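Local coordinates for protein lactate racemase (Thermoanaerobacterium thermosaccharolyticum, PDB 2YJG) that interconverts the D- and L-isomers of lactate as a homodimeric, nickel-dependent racemase whose working cofactor is a nickel pincer complex of a nicotinic acid mononucleotide derivative, at residues A[6-11]-A[316-321]; A[45-50]-A[233-238]; A[59-64]-A[91-96]; A[145-150]-A[224-229]; A[279-284]-A[312-317]. All blocks are in the same frame, centred on the assembly; numbering follows the deposited sequence.

Interactions 1 and 5 lie on the opposite side of the chain's centre from interactions 2, 3 and 4, the centres of 1 and 2 being 36 Å apart. Interaction 5 pairs two central strands of the parallel sheet, and interaction 1 sets the N-terminal hairpin against it, sharing Ala316 and Ala317. Interactions 2 and 3 meet where Leu59 CD1 packs 3.8 Å from Phe235 CD2. Helix 219-230 of interaction 4 leads into strand 233-241 of interaction 2. Two sites are near: Asn284 lies about 4 Å, side chain to side chain, from Gln295 and Lys298, which probably bind substrate, and Ala227 about 9 Å from Lys184, the probable cofactor attachment residue.

Interaction 1 (A[6-11]-A[316-321]); sequences IPYGKS and AAECAD
The N-terminal beta hairpin, closed by a type II' turn from Tyr8 to Ser11, sets Tyr8 and Gly9 against Ala316, the last residue of strand 311-316, and Ala317 and Glu318 of the loop that follows. With its CG anti to the backbone N (chi1 -177°), the Tyr8 ring reaches across the loop backbone. Glu318 CB sits over one face in a CH-pi contact, 3.9 Å from the ring centroid and displaced toward the rim. Ala316 CB instead meets the ring edge, 3.8 Å from Tyr8 CD2, and also touches Ile6 CG2 at 3.8 Å. The extended Glu318 side chain lies crosswise to that of Tyr8, and its OE1 comes within 3.3 Å of Gly9 CA. This tight approach and the positive phi at Gly9 are consistent with a glycine. An alanine in place of Tyr8 would probably open a gap over Glu318 CB and beside Ala316 CB. Asp290 OD2 accepts hydrogen bonds from both Gly9 N and Glu318 N, joining the two segments through a third loop. Leu13 of strand 11-16 packs on Tyr8 and Ala316, while Ile6 and Pro7 rest on Ser283 of strand 279-283.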
# COMPACT_ATOMS: atom_id res chain seq x y z
N ILE A 6 24.52 -28.18 11.23
CA ILE A 6 24.89 -27.30 10.08
C ILE A 6 23.60 -26.86 9.36
O ILE A 6 22.86 -27.71 8.87
CB ILE A 6 25.78 -28.10 9.13
CG1 ILE A 6 27.04 -28.57 9.90
CG2 ILE A 6 26.17 -27.37 7.87
CD1 ILE A 6 27.99 -27.50 10.27
N PRO A 7 23.30 -25.58 9.37
CA PRO A 7 22.14 -24.94 8.77
C PRO A 7 22.12 -25.27 7.30
O PRO A 7 23.16 -25.29 6.66
CB PRO A 7 22.42 -23.47 8.96
CG PRO A 7 23.42 -23.41 10.02
CD PRO A 7 24.09 -24.64 10.16
N TYR A 8 20.95 -25.59 6.78
CA TYR A 8 20.82 -26.13 5.41
C TYR A 8 19.35 -26.07 5.05
O TYR A 8 18.52 -26.77 5.66
CB TYR A 8 21.31 -27.58 5.34
CG TYR A 8 21.26 -28.19 3.94
CD1 TYR A 8 20.12 -28.82 3.45
CD2 TYR A 8 22.34 -28.07 3.09
CE1 TYR A 8 20.06 -29.30 2.13
CE2 TYR A 8 22.30 -28.59 1.77
CZ TYR A 8 21.18 -29.24 1.32
OH TYR A 8 21.15 -29.76 0.02
N GLY A 9 19.03 -25.21 4.09
CA GLY A 9 17.70 -25.07 3.64
C GLY A 9 16.83 -24.72 4.82
O GLY A 9 17.18 -23.83 5.59
N LYS A 10 15.69 -25.39 4.92
CA LYS A 10 14.77 -25.16 5.99
C LYS A 10 14.96 -26.08 7.20
O LYS A 10 14.13 -26.10 8.11
CB LYS A 10 13.33 -25.21 5.46
CG LYS A 10 12.97 -23.99 4.64
CD LYS A 10 11.47 -23.77 4.56
CE LYS A 10 11.11 -22.52 3.65
NZ LYS A 10 9.75 -22.65 2.97
N SER A 11 16.10 -26.74 7.24
CA SER A 11 16.44 -27.68 8.28
C SER A 11 17.87 -27.44 8.75
O SER A 11 18.51 -26.39 8.46
CB SER A 11 16.38 -29.06 7.68
OG SER A 11 15.07 -29.57 7.76
N ALA A 316 27.84 -26.59 2.92
CA ALA A 316 26.50 -27.06 2.80
C ALA A 316 25.63 -25.88 2.51
O ALA A 316 25.58 -24.96 3.30
CB ALA A 316 26.03 -27.79 4.07
N ALA A 317 24.97 -25.92 1.35
CA ALA A 317 24.12 -24.84 0.81
C ALA A 317 23.07 -25.50 -0.11
O ALA A 317 23.40 -26.08 -1.14
CB ALA A 317 24.98 -23.79 0.03
N GLU A 318 21.81 -25.49 0.31
CA GLU A 318 20.75 -26.22 -0.43
C GLU A 318 20.63 -25.69 -1.84
O GLU A 318 20.50 -26.45 -2.80
CB GLU A 318 19.44 -26.05 0.30
CG GLU A 318 18.27 -26.67 -0.39
CD GLU A 318 16.97 -26.48 0.30
OE1 GLU A 318 16.55 -25.32 0.54
OE2 GLU A 318 16.32 -27.53 0.58
N CYS A 319 20.73 -24.36 -1.99
CA CYS A 319 20.66 -23.73 -3.31
C CYS A 319 19.41 -24.13 -4.07
O CYS A 319 19.46 -24.51 -5.23
CB CYS A 319 21.92 -24.00 -4.16
SG CYS A 319 23.45 -23.37 -3.36
N ALA A 320 18.29 -24.06 -3.38
CA ALA A 320 17.00 -24.47 -3.94
C ALA A 320 16.68 -23.74 -5.24
O ALA A 320 15.97 -24.31 -6.07
CB ALA A 320 15.86 -24.17 -2.90
N ASP A 321 17.14 -22.50 -5.37
CA ASP A 321 16.90 -21.69 -6.56
C ASP A 321 17.96 -21.80 -7.64
O ASP A 321 17.86 -21.09 -8.66
CB ASP A 321 16.69 -20.23 -6.17
CG ASP A 321 15.46 -20.04 -5.28
OD1 ASP A 321 14.52 -20.85 -5.36
OD2 ASP A 321 15.40 -19.06 -4.54

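Interaction 2 (A[45-50]-A[233-238]); sequences RALENP and LAFILN
Leu47 and Phe235 meet in an apolar contact between helix 39-48 and strand 233-241. No hydrogen bond joins the two segments: four aliphatic or aromatic pairs make up the contact.

The aromatic part centres on the Phe235 ring. Leu47 CD2 approaches its edge, near the ring plane, 3.9 Å from Phe235 CE1 and almost as close to CZ, and the two side chains lie crosswise. From the loop beyond the helix, Pro50 CB comes obliquely to the ring, 4.2 Å from Phe235 CE2. Phe235 CB is on the side of the strand that faces helix 39-48, and CG stands anti to the backbone N (chi1 -169°).

The purely aliphatic part lies two residues further along the strand. Leu237 CD1 rests 4.1 Å from Ala46 CB and, more distantly, 4.4 Å from Leu47 CD2. Ala46 and Leu47 thus both pack against the same methyl branch.

Within the helical segment, Asn49 ND2 donates to Arg45 O over 2.8 Å with the acceptor in the amide plane, and Asn49 N donates to Ala46 O, so side chain and backbone both tie Asn49 back to the last turn.

The arrangement is that of a helix packed on one face of the mixed sheet that holds strands 164-170, 233-241 and 247-253. Ala46 also packs on Ala250 and Ala252 of the neighbouring strand 247-253. On the other side of strand 233-241, Phe235 and Leu237 make backbone bonds to Ala167 of strand 164-170, while Ile236, pointing away from helix 39-48, meets helix 257-270.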
# COMPACT_ATOMS: atom_id res chain seq x y z
N ARG A 45 16.85 4.34 22.93
CA ARG A 45 18.14 4.59 23.59
C ARG A 45 19.15 5.13 22.60
O ARG A 45 19.83 6.12 22.88
CB ARG A 45 18.68 3.31 24.28
CG ARG A 45 20.00 3.46 25.05
CD ARG A 45 20.55 2.13 25.61
NE ARG A 45 20.88 1.18 24.54
CZ ARG A 45 21.43 -0.03 24.70
NH1 ARG A 45 21.76 -0.48 25.91
NH2 ARG A 45 21.65 -0.79 23.62
N ALA A 46 19.26 4.48 21.44
CA ALA A 46 20.16 4.96 20.38
C ALA A 46 19.83 6.37 19.99
O ALA A 46 20.71 7.21 19.88
CB ALA A 46 20.06 4.06 19.13
N LEU A 47 18.56 6.60 19.65
CA LEU A 47 18.13 7.91 19.22
C LEU A 47 18.37 8.97 20.32
O LEU A 47 18.76 10.10 20.03
CB LEU A 47 16.65 7.90 18.82
CG LEU A 47 16.33 7.07 17.54
CD1 LEU A 47 14.78 6.96 17.40
CD2 LEU A 47 17.01 7.63 16.28
N GLU A 48 18.17 8.58 21.58
CA GLU A 48 18.35 9.52 22.68
C GLU A 48 19.86 9.79 23.01
O GLU A 48 20.19 10.72 23.75
CB GLU A 48 17.60 9.02 23.90
CG GLU A 48 16.02 9.06 23.87
CD GLU A 48 15.37 8.17 24.94
OE1 GLU A 48 16.03 7.81 25.95
OE2 GLU A 48 14.19 7.83 24.81
N ASN A 49 20.78 9.02 22.40
CA ASN A 49 22.20 9.04 22.72
C ASN A 49 22.98 8.97 21.40
O ASN A 49 23.72 7.96 21.14
CB ASN A 49 22.53 7.86 23.64
CG ASN A 49 21.85 8.00 25.03
OD1 ASN A 49 22.34 8.72 25.89
ND2 ASN A 49 20.72 7.29 25.23
N PRO A 50 22.80 10.00 20.55
CA PRO A 50 23.42 9.99 19.25
C PRO A 50 24.96 10.05 19.35
O PRO A 50 25.52 10.68 20.26
CB PRO A 50 22.89 11.25 18.57
CG PRO A 50 22.33 12.15 19.76
CD PRO A 50 21.94 11.18 20.77
N LEU A 233 24.50 13.06 3.94
CA LEU A 233 23.89 12.17 4.93
C LEU A 233 24.24 12.62 6.34
O LEU A 233 25.38 12.49 6.82
CB LEU A 233 24.32 10.68 4.66
CG LEU A 233 23.72 9.59 5.55
CD1 LEU A 233 22.16 9.57 5.44
CD2 LEU A 233 24.30 8.18 5.19
N ALA A 234 23.23 13.14 7.02
CA ALA A 234 23.41 13.88 8.27
C ALA A 234 23.16 13.07 9.54
O ALA A 234 23.64 13.40 10.63
CB ALA A 234 22.47 15.10 8.23
N PHE A 235 22.42 11.99 9.42
CA PHE A 235 22.05 11.16 10.56
C PHE A 235 21.67 9.76 10.04
O PHE A 235 20.98 9.65 9.01
CB PHE A 235 20.86 11.79 11.29
CG PHE A 235 20.54 11.19 12.62
CD1 PHE A 235 19.68 10.10 12.73
CD2 PHE A 235 21.05 11.75 13.78
CE1 PHE A 235 19.39 9.59 13.97
CE2 PHE A 235 20.75 11.24 14.97
CZ PHE A 235 19.89 10.19 15.08
N ILE A 236 22.12 8.74 10.79
CA ILE A 236 21.69 7.35 10.57
C ILE A 236 21.13 6.69 11.86
O ILE A 236 21.42 7.14 13.01
CB ILE A 236 22.81 6.50 9.96
CG1 ILE A 236 23.88 6.16 11.01
CG2 ILE A 236 23.39 7.20 8.67
CD1 ILE A 236 24.91 5.07 10.51
N LEU A 237 20.29 5.67 11.67
CA LEU A 237 19.89 4.75 12.76
C LEU A 237 20.20 3.42 12.13
O LEU A 237 19.64 3.09 11.09
CB LEU A 237 18.41 4.86 13.12
CG LEU A 237 17.87 3.68 13.93
CD1 LEU A 237 18.53 3.66 15.31
CD2 LEU A 237 16.36 3.59 14.03
N ASN A 238 21.15 2.70 12.69
CA ASN A 238 21.43 1.32 12.20
C ASN A 238 21.25 0.31 13.34
O ASN A 238 21.76 0.54 14.43
CB ASN A 238 22.86 1.20 11.68
CG ASN A 238 23.06 1.72 10.28
OD1 ASN A 238 22.18 2.33 9.64
ND2 ASN A 238 24.25 1.49 9.80

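Interaction 3 (A[59-64]-A[91-96]); sequences LAEGKK and RKKNKS
Asn94, in the loop between helix 79-91 and strand 99-104, reaches into the type II turn Ala60 to Lys63 of the loop between helix 56-59 and strand 66-71. Its CB lies 3.7 Å from Ala60 O, and chi1 of -168° puts CG anti to the backbone N, 3.6 Å from the same oxygen. At the tip, ND2 donates twice: to Ala60 O over 2.7 Å, with the acceptor tilted from the amide plane, and to Lys63 O over 2.9 Å, in that plane and on a lone pair of the carbonyl. OD1 accepts from a water only weakly bound to Lys63 O. Lys63 N and Asn94 ND2 grip Ala60 O from opposite faces of its plane. An alanine in place of Asn94 would probably leave Lys63 O without this donor and Ala60 O without one of the two that grip it.

Beside it, Glu61 CG packs 3.7 Å from Lys93 O. Glu61 OE1 and Lys93 NZ share a bridging water, whereas the salt bridge of Lys93 is to Asp58; a second water links Gly62 N to Lys93 O. Thus one side-chain amide N bonds two turn carbonyls, with water joining the flanking groups at the surface.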
# COMPACT_ATOMS: atom_id res chain seq x y z
N LEU A 59 18.21 18.26 14.80
CA LEU A 59 18.57 18.41 13.40
C LEU A 59 17.40 18.71 12.46
O LEU A 59 17.57 19.39 11.43
CB LEU A 59 19.24 17.12 12.90
CG LEU A 59 20.62 16.80 13.43
CD1 LEU A 59 21.10 15.43 12.83
CD2 LEU A 59 21.67 17.89 13.13
N ALA A 60 16.22 18.15 12.80
CA ALA A 60 15.02 18.24 11.98
C ALA A 60 14.22 19.54 12.24
O ALA A 60 13.28 19.87 11.51
CB ALA A 60 14.12 17.05 12.31
N GLU A 61 14.51 20.19 13.35
CA GLU A 61 13.81 21.43 13.69
C GLU A 61 13.98 22.50 12.60
O GLU A 61 15.11 22.80 12.19
CB GLU A 61 14.30 21.96 15.05
CG GLU A 61 13.47 23.10 15.64
CD GLU A 61 13.84 23.48 17.05
OE1 GLU A 61 14.98 23.23 17.48
OE2 GLU A 61 12.97 24.05 17.73
N GLY A 62 12.84 23.06 12.16
CA GLY A 62 12.78 24.07 11.12
C GLY A 62 13.08 23.63 9.70
O GLY A 62 13.22 24.47 8.80
N LYS A 63 13.22 22.32 9.46
CA LYS A 63 13.49 21.82 8.11
C LYS A 63 12.18 21.56 7.39
O LYS A 63 11.23 21.10 8.03
CB LYS A 63 14.26 20.50 8.18
CG LYS A 63 15.61 20.60 8.89
CD LYS A 63 16.59 21.42 8.12
CE LYS A 63 18.03 21.08 8.45
NZ LYS A 63 18.56 21.98 9.49
N LYS A 64 12.11 21.78 6.08
CA LYS A 64 10.81 21.59 5.39
C LYS A 64 10.77 20.50 4.34
O LYS A 64 9.80 20.38 3.58
CB LYS A 64 10.37 22.93 4.75
CG LYS A 64 11.10 23.33 3.50
CD LYS A 64 10.88 24.82 3.17
CE LYS A 64 11.65 25.24 1.95
NZ LYS A 64 11.51 26.70 1.77
N ARG A 91 9.48 14.56 14.39
CA ARG A 91 8.29 15.42 14.58
C ARG A 91 8.29 16.10 15.94
O ARG A 91 7.51 17.05 16.16
CB ARG A 91 7.00 14.64 14.34
CG ARG A 91 6.83 14.33 12.83
CD ARG A 91 5.62 13.40 12.52
NE ARG A 91 5.39 13.35 11.09
CZ ARG A 91 5.07 12.29 10.36
NH1 ARG A 91 4.95 11.07 10.89
NH2 ARG A 91 4.89 12.45 9.06
N LYS A 92 9.19 15.66 16.82
CA LYS A 92 9.17 16.15 18.19
C LYS A 92 9.29 17.68 18.25
O LYS A 92 8.61 18.35 19.06
CB LYS A 92 10.25 15.46 19.02
CG LYS A 92 9.84 14.13 19.57
CD LYS A 92 10.94 13.60 20.48
CE LYS A 92 10.78 12.10 20.79
NZ LYS A 92 9.87 11.81 21.94
N LYS A 93 10.12 18.26 17.41
CA LYS A 93 10.25 19.70 17.40
C LYS A 93 9.86 20.29 16.04
O LYS A 93 10.17 21.42 15.74
CB LYS A 93 11.65 20.12 17.89
CG LYS A 93 11.95 19.74 19.32
CD LYS A 93 13.40 20.18 19.74
CE LYS A 93 13.62 20.21 21.27
NZ LYS A 93 15.06 20.50 21.57
N ASN A 94 9.08 19.52 15.24
CA ASN A 94 8.69 19.87 13.88
C ASN A 94 7.43 19.05 13.47
O ASN A 94 7.48 18.11 12.63
CB ASN A 94 9.88 19.63 12.94
CG ASN A 94 9.69 20.22 11.60
OD1 ASN A 94 8.62 20.73 11.27
ND2 ASN A 94 10.73 20.15 10.77
N LYS A 95 6.27 19.40 14.06
CA LYS A 95 5.14 18.51 13.97
C LYS A 95 4.67 18.39 12.53
O LYS A 95 4.17 17.34 12.16
CB LYS A 95 3.95 18.92 14.85
CG LYS A 95 4.22 18.76 16.36
CD LYS A 95 4.30 17.33 16.82
CE LYS A 95 4.89 17.26 18.24
NZ LYS A 95 4.47 15.98 18.83
N SER A 96 4.87 19.45 11.74
CA SER A 96 4.37 19.52 10.36
C SER A 96 5.45 19.25 9.32
O SER A 96 5.27 19.56 8.15
CB SER A 96 3.78 20.94 10.12
OG SER A 96 2.75 21.18 11.07
O HOH W 1 15.64 23.15 19.94
O HOH W 2 10.31 23.01 13.23
O HOH W 3 8.16 22.27 9.01

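Interaction 4 (A[145-150]-A[224-229])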
# COMPACT_ATOMS: atom_id res chain seq x y z
N GLY A 145 29.20 14.79 -7.92
CA GLY A 145 30.60 14.89 -7.62
C GLY A 145 31.39 13.80 -8.26
O GLY A 145 30.85 13.01 -9.06
N THR A 146 32.68 13.81 -7.95
CA THR A 146 33.58 12.74 -8.41
C THR A 146 34.33 12.08 -7.24
O THR A 146 34.85 12.71 -6.34
CB THR A 146 34.61 13.28 -9.37
OG1 THR A 146 35.46 14.16 -8.64
CG2 THR A 146 33.93 13.99 -10.54
N LEU A 147 34.43 10.76 -7.31
CA LEU A 147 34.80 9.97 -6.16
C LEU A 147 36.33 9.92 -6.08
O LEU A 147 37.01 10.19 -7.09
CB LEU A 147 34.22 8.57 -6.32
CG LEU A 147 32.69 8.41 -6.32
CD1 LEU A 147 32.19 7.21 -7.08
CD2 LEU A 147 32.16 8.37 -4.84
N PRO A 148 36.87 9.52 -4.90
CA PRO A 148 38.31 9.29 -4.77
C PRO A 148 38.94 8.44 -5.87
O PRO A 148 40.09 8.71 -6.27
CB PRO A 148 38.42 8.61 -3.41
CG PRO A 148 37.31 9.13 -2.63
CD PRO A 148 36.19 9.41 -3.60
N SER A 149 38.22 7.43 -6.36
CA SER A 149 38.70 6.59 -7.44
C SER A 149 38.70 7.28 -8.79
O SER A 149 39.20 6.74 -9.77
CB SER A 149 37.80 5.38 -7.57
OG SER A 149 36.45 5.80 -7.77
N GLY A 150 38.10 8.46 -8.87
CA GLY A 150 37.94 9.18 -10.13
C GLY A 150 36.57 9.06 -10.79
O GLY A 150 36.25 9.84 -11.67
N MET A 224 32.32 4.68 -1.01
CA MET A 224 31.02 4.78 -0.39
C MET A 224 30.97 5.89 0.64
O MET A 224 29.97 6.61 0.75
CB MET A 224 30.67 3.43 0.27
CG MET A 224 30.52 2.23 -0.69
SD MET A 224 30.29 0.72 0.31
CE MET A 224 29.77 -0.52 -0.96
N ILE A 225 32.04 6.00 1.41
CA ILE A 225 32.17 6.97 2.49
C ILE A 225 32.14 8.37 1.88
O ILE A 225 31.43 9.27 2.36
CB ILE A 225 33.43 6.70 3.30
CG1 ILE A 225 33.19 5.50 4.23
CG2 ILE A 225 33.91 7.95 4.04
CD1 ILE A 225 32.13 5.73 5.25
N TYR A 226 32.88 8.53 0.78
CA TYR A 226 32.91 9.82 0.11
C TYR A 226 31.57 10.16 -0.49
O TYR A 226 31.10 11.32 -0.33
CB TYR A 226 33.96 9.83 -0.96
CG TYR A 226 34.12 11.14 -1.65
CD1 TYR A 226 33.34 11.49 -2.77
CD2 TYR A 226 35.14 12.01 -1.26
CE1 TYR A 226 33.58 12.71 -3.45
CE2 TYR A 226 35.37 13.18 -1.93
CZ TYR A 226 34.59 13.54 -2.99
OH TYR A 226 34.89 14.76 -3.58
N ALA A 227 30.93 9.18 -1.15
CA ALA A 227 29.53 9.31 -1.65
C ALA A 227 28.59 9.78 -0.59
O ALA A 227 27.76 10.67 -0.85
CB ALA A 227 29.00 7.98 -2.26
N ALA A 228 28.67 9.20 0.61
CA ALA A 228 27.75 9.59 1.70
C ALA A 228 27.98 11.05 2.14
O ALA A 228 27.02 11.83 2.37
CB ALA A 228 27.88 8.64 2.90
N LYS A 229 29.27 11.41 2.28
CA LYS A 229 29.65 12.81 2.58
C LYS A 229 29.12 13.81 1.57
O LYS A 229 28.50 14.83 1.97
CB LYS A 229 31.18 12.99 2.71
CG LYS A 229 31.80 12.05 3.70
CD LYS A 229 32.91 12.67 4.56
CE LYS A 229 34.18 13.00 3.76
NZ LYS A 229 35.44 12.91 4.64
O HOH W 4 33.53 15.76 -6.07
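Pro148 lies over one face of the Tyr226 ring, and this is the tight side of the contact. Its CD stands 3.3 Å from Tyr226 CG and 3.7 Å from the ring centroid, 26° off the ring normal, in a CH-pi contact displaced toward the rim. Pro148 CG continues the packing on Tyr226 CB. Tyr226 CB points toward the loop, and CG stands anti to the backbone N (chi1 -176°). Leu147 completes this half: its CD2 approaches the ring obliquely, 3.9 Å from Tyr226 CD1, and the same methyl lies 4.1 Å from Ala227 CB. One leucine branch therefore bridges the ring and the next residue of the helix.

Toward the phenol end the contact passes from carbon packing to a hydrated edge. Thr146 O lies 3.2 Å from Tyr226 CE1, again obliquely to the ring. A water in the ring plane at its edge is hydrogen-bonded to Tyr226 OH at 3.0 Å and accepts from Thr146 N at 2.8 Å, linking the strand end to the hydroxyl.

The loop is shaped by a type I turn from Leu147 to Gly150, closed by Gly150 N donating to Leu147 O, and Ser149 OG is hydrogen-bonded to Asp223 of the same helix. Leu153 of strand 152-156 packs on both Leu147 and Ala227. The arrangement is that of a two-stranded beta hairpin, strands 141-146 and 152-156, laid with its turn against helix 219-230.

Interaction 5 (A[279-284]-A[312-317])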
# COMPACT_ATOMS: atom_id res chain seq x y z
N ILE A 279 41.18 -29.00 5.76
CA ILE A 279 39.74 -29.13 5.43
C ILE A 279 38.92 -28.18 6.31
O ILE A 279 39.16 -28.06 7.52
CB ILE A 279 39.22 -30.59 5.59
CG1 ILE A 279 40.00 -31.57 4.73
CG2 ILE A 279 37.77 -30.74 5.20
CD1 ILE A 279 39.64 -33.11 5.04
N VAL A 280 37.98 -27.49 5.69
CA VAL A 280 37.02 -26.70 6.40
C VAL A 280 35.64 -27.22 6.02
O VAL A 280 35.39 -27.50 4.83
CB VAL A 280 37.12 -25.23 5.97
CG1 VAL A 280 36.10 -24.45 6.67
CG2 VAL A 280 38.55 -24.64 6.16
N ILE A 281 34.73 -27.32 6.99
CA ILE A 281 33.30 -27.57 6.77
C ILE A 281 32.52 -26.37 7.19
O ILE A 281 32.68 -25.87 8.32
CB ILE A 281 32.75 -28.78 7.58
CG1 ILE A 281 33.44 -30.04 7.09
CG2 ILE A 281 31.22 -28.79 7.50
CD1 ILE A 281 33.06 -31.34 7.88
N THR A 282 31.72 -25.84 6.28
CA THR A 282 30.89 -24.68 6.62
C THR A 282 29.52 -24.73 5.88
O THR A 282 29.18 -25.76 5.27
CB THR A 282 31.65 -23.38 6.36
OG1 THR A 282 31.00 -22.29 7.00
CG2 THR A 282 31.83 -23.14 4.81
N SER A 283 28.73 -23.68 6.06
CA SER A 283 27.39 -23.60 5.45
C SER A 283 27.12 -22.19 5.03
O SER A 283 27.90 -21.28 5.30
CB SER A 283 26.31 -24.04 6.42
OG SER A 283 25.93 -22.99 7.23
N ASN A 284 26.03 -21.97 4.31
CA ASN A 284 25.65 -20.60 4.02
C ASN A 284 24.48 -20.13 4.83
O ASN A 284 23.68 -19.40 4.28
CB ASN A 284 25.31 -20.36 2.56
CG ASN A 284 25.95 -19.09 2.02
OD1 ASN A 284 27.14 -18.93 2.17
ND2 ASN A 284 25.14 -18.15 1.47
N VAL A 312 40.74 -28.11 1.10
CA VAL A 312 39.39 -28.38 0.63
C VAL A 312 38.39 -27.68 1.53
O VAL A 312 38.46 -27.78 2.75
CB VAL A 312 39.14 -29.89 0.58
CG1 VAL A 312 37.75 -30.21 -0.00
CG2 VAL A 312 40.25 -30.56 -0.27
N ILE A 313 37.50 -26.91 0.91
CA ILE A 313 36.41 -26.29 1.61
C ILE A 313 35.14 -27.07 1.25
O ILE A 313 34.79 -27.20 0.03
CB ILE A 313 36.26 -24.81 1.18
CG1 ILE A 313 37.49 -23.99 1.61
CG2 ILE A 313 34.95 -24.18 1.70
CD1 ILE A 313 37.70 -22.68 0.63
N ILE A 314 34.47 -27.61 2.27
CA ILE A 314 33.10 -28.23 2.15
C ILE A 314 32.07 -27.23 2.63
O ILE A 314 32.16 -26.69 3.75
CB ILE A 314 32.93 -29.52 2.98
CG1 ILE A 314 33.98 -30.55 2.60
CG2 ILE A 314 31.52 -30.06 2.82
CD1 ILE A 314 34.23 -31.69 3.64
N ILE A 315 31.11 -26.94 1.78
CA ILE A 315 30.07 -26.00 2.10
C ILE A 315 28.68 -26.66 1.89
O ILE A 315 28.39 -27.18 0.82
CB ILE A 315 30.16 -24.66 1.29
CG1 ILE A 315 29.11 -23.74 1.85
CG2 ILE A 315 29.96 -24.84 -0.19
CD1 ILE A 315 29.22 -22.27 1.68
N ALA A 316 27.84 -26.59 2.92
CA ALA A 316 26.50 -27.06 2.80
C ALA A 316 25.63 -25.88 2.51
O ALA A 316 25.58 -24.96 3.30
CB ALA A 316 26.03 -27.79 4.07
N ALA A 317 24.97 -25.92 1.35
CA ALA A 317 24.12 -24.84 0.81
C ALA A 317 23.07 -25.50 -0.11
O ALA A 317 23.40 -26.08 -1.14
CB ALA A 317 24.98 -23.79 0.03
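Strands 279-283 and 312-316 run parallel in register, Ile279 beside Val312 through Ser283 beside Ala316, their axes 4.4 Å apart and 22° from aligned. With helix 293-305 between them in the chain, they form a beta-alpha-beta crossover unit within the parallel sheet. The ladder bonds pass alternately between the strands: Val280 N to Val312 O, Ile314 N to Val280 O, Thr282 N to Ile314 O and Ala316 N to Thr282 O. The last bond, Asn284 N to Ala316 O, is longer at 3.2 Å and more bent.

On the face bearing Ile279, Ile281 and Ile314, Ile314 CD1 touches both Ile279 CG2 (4.0 Å) and Ile281 CG1 (3.9 Å). Ile281 and Ile314 run alongside each other in the same direction, and helix 395-405 packs on Ile279 and Ile314. On the other face Thr282 CG2 meets Ile315 CG1 at 4.1 Å, while Thr282 OG1 turns to Ile415 O of the adjoining strand. Beyond the strand ends, Asn284 ND2 bonds Leu289 O and OD1 accepts from Gly299 N, close to Gln295 and Lys298, which probably bind substrate. Here Ile315 CD1 lies 4.0 Å from Asn284 OD1.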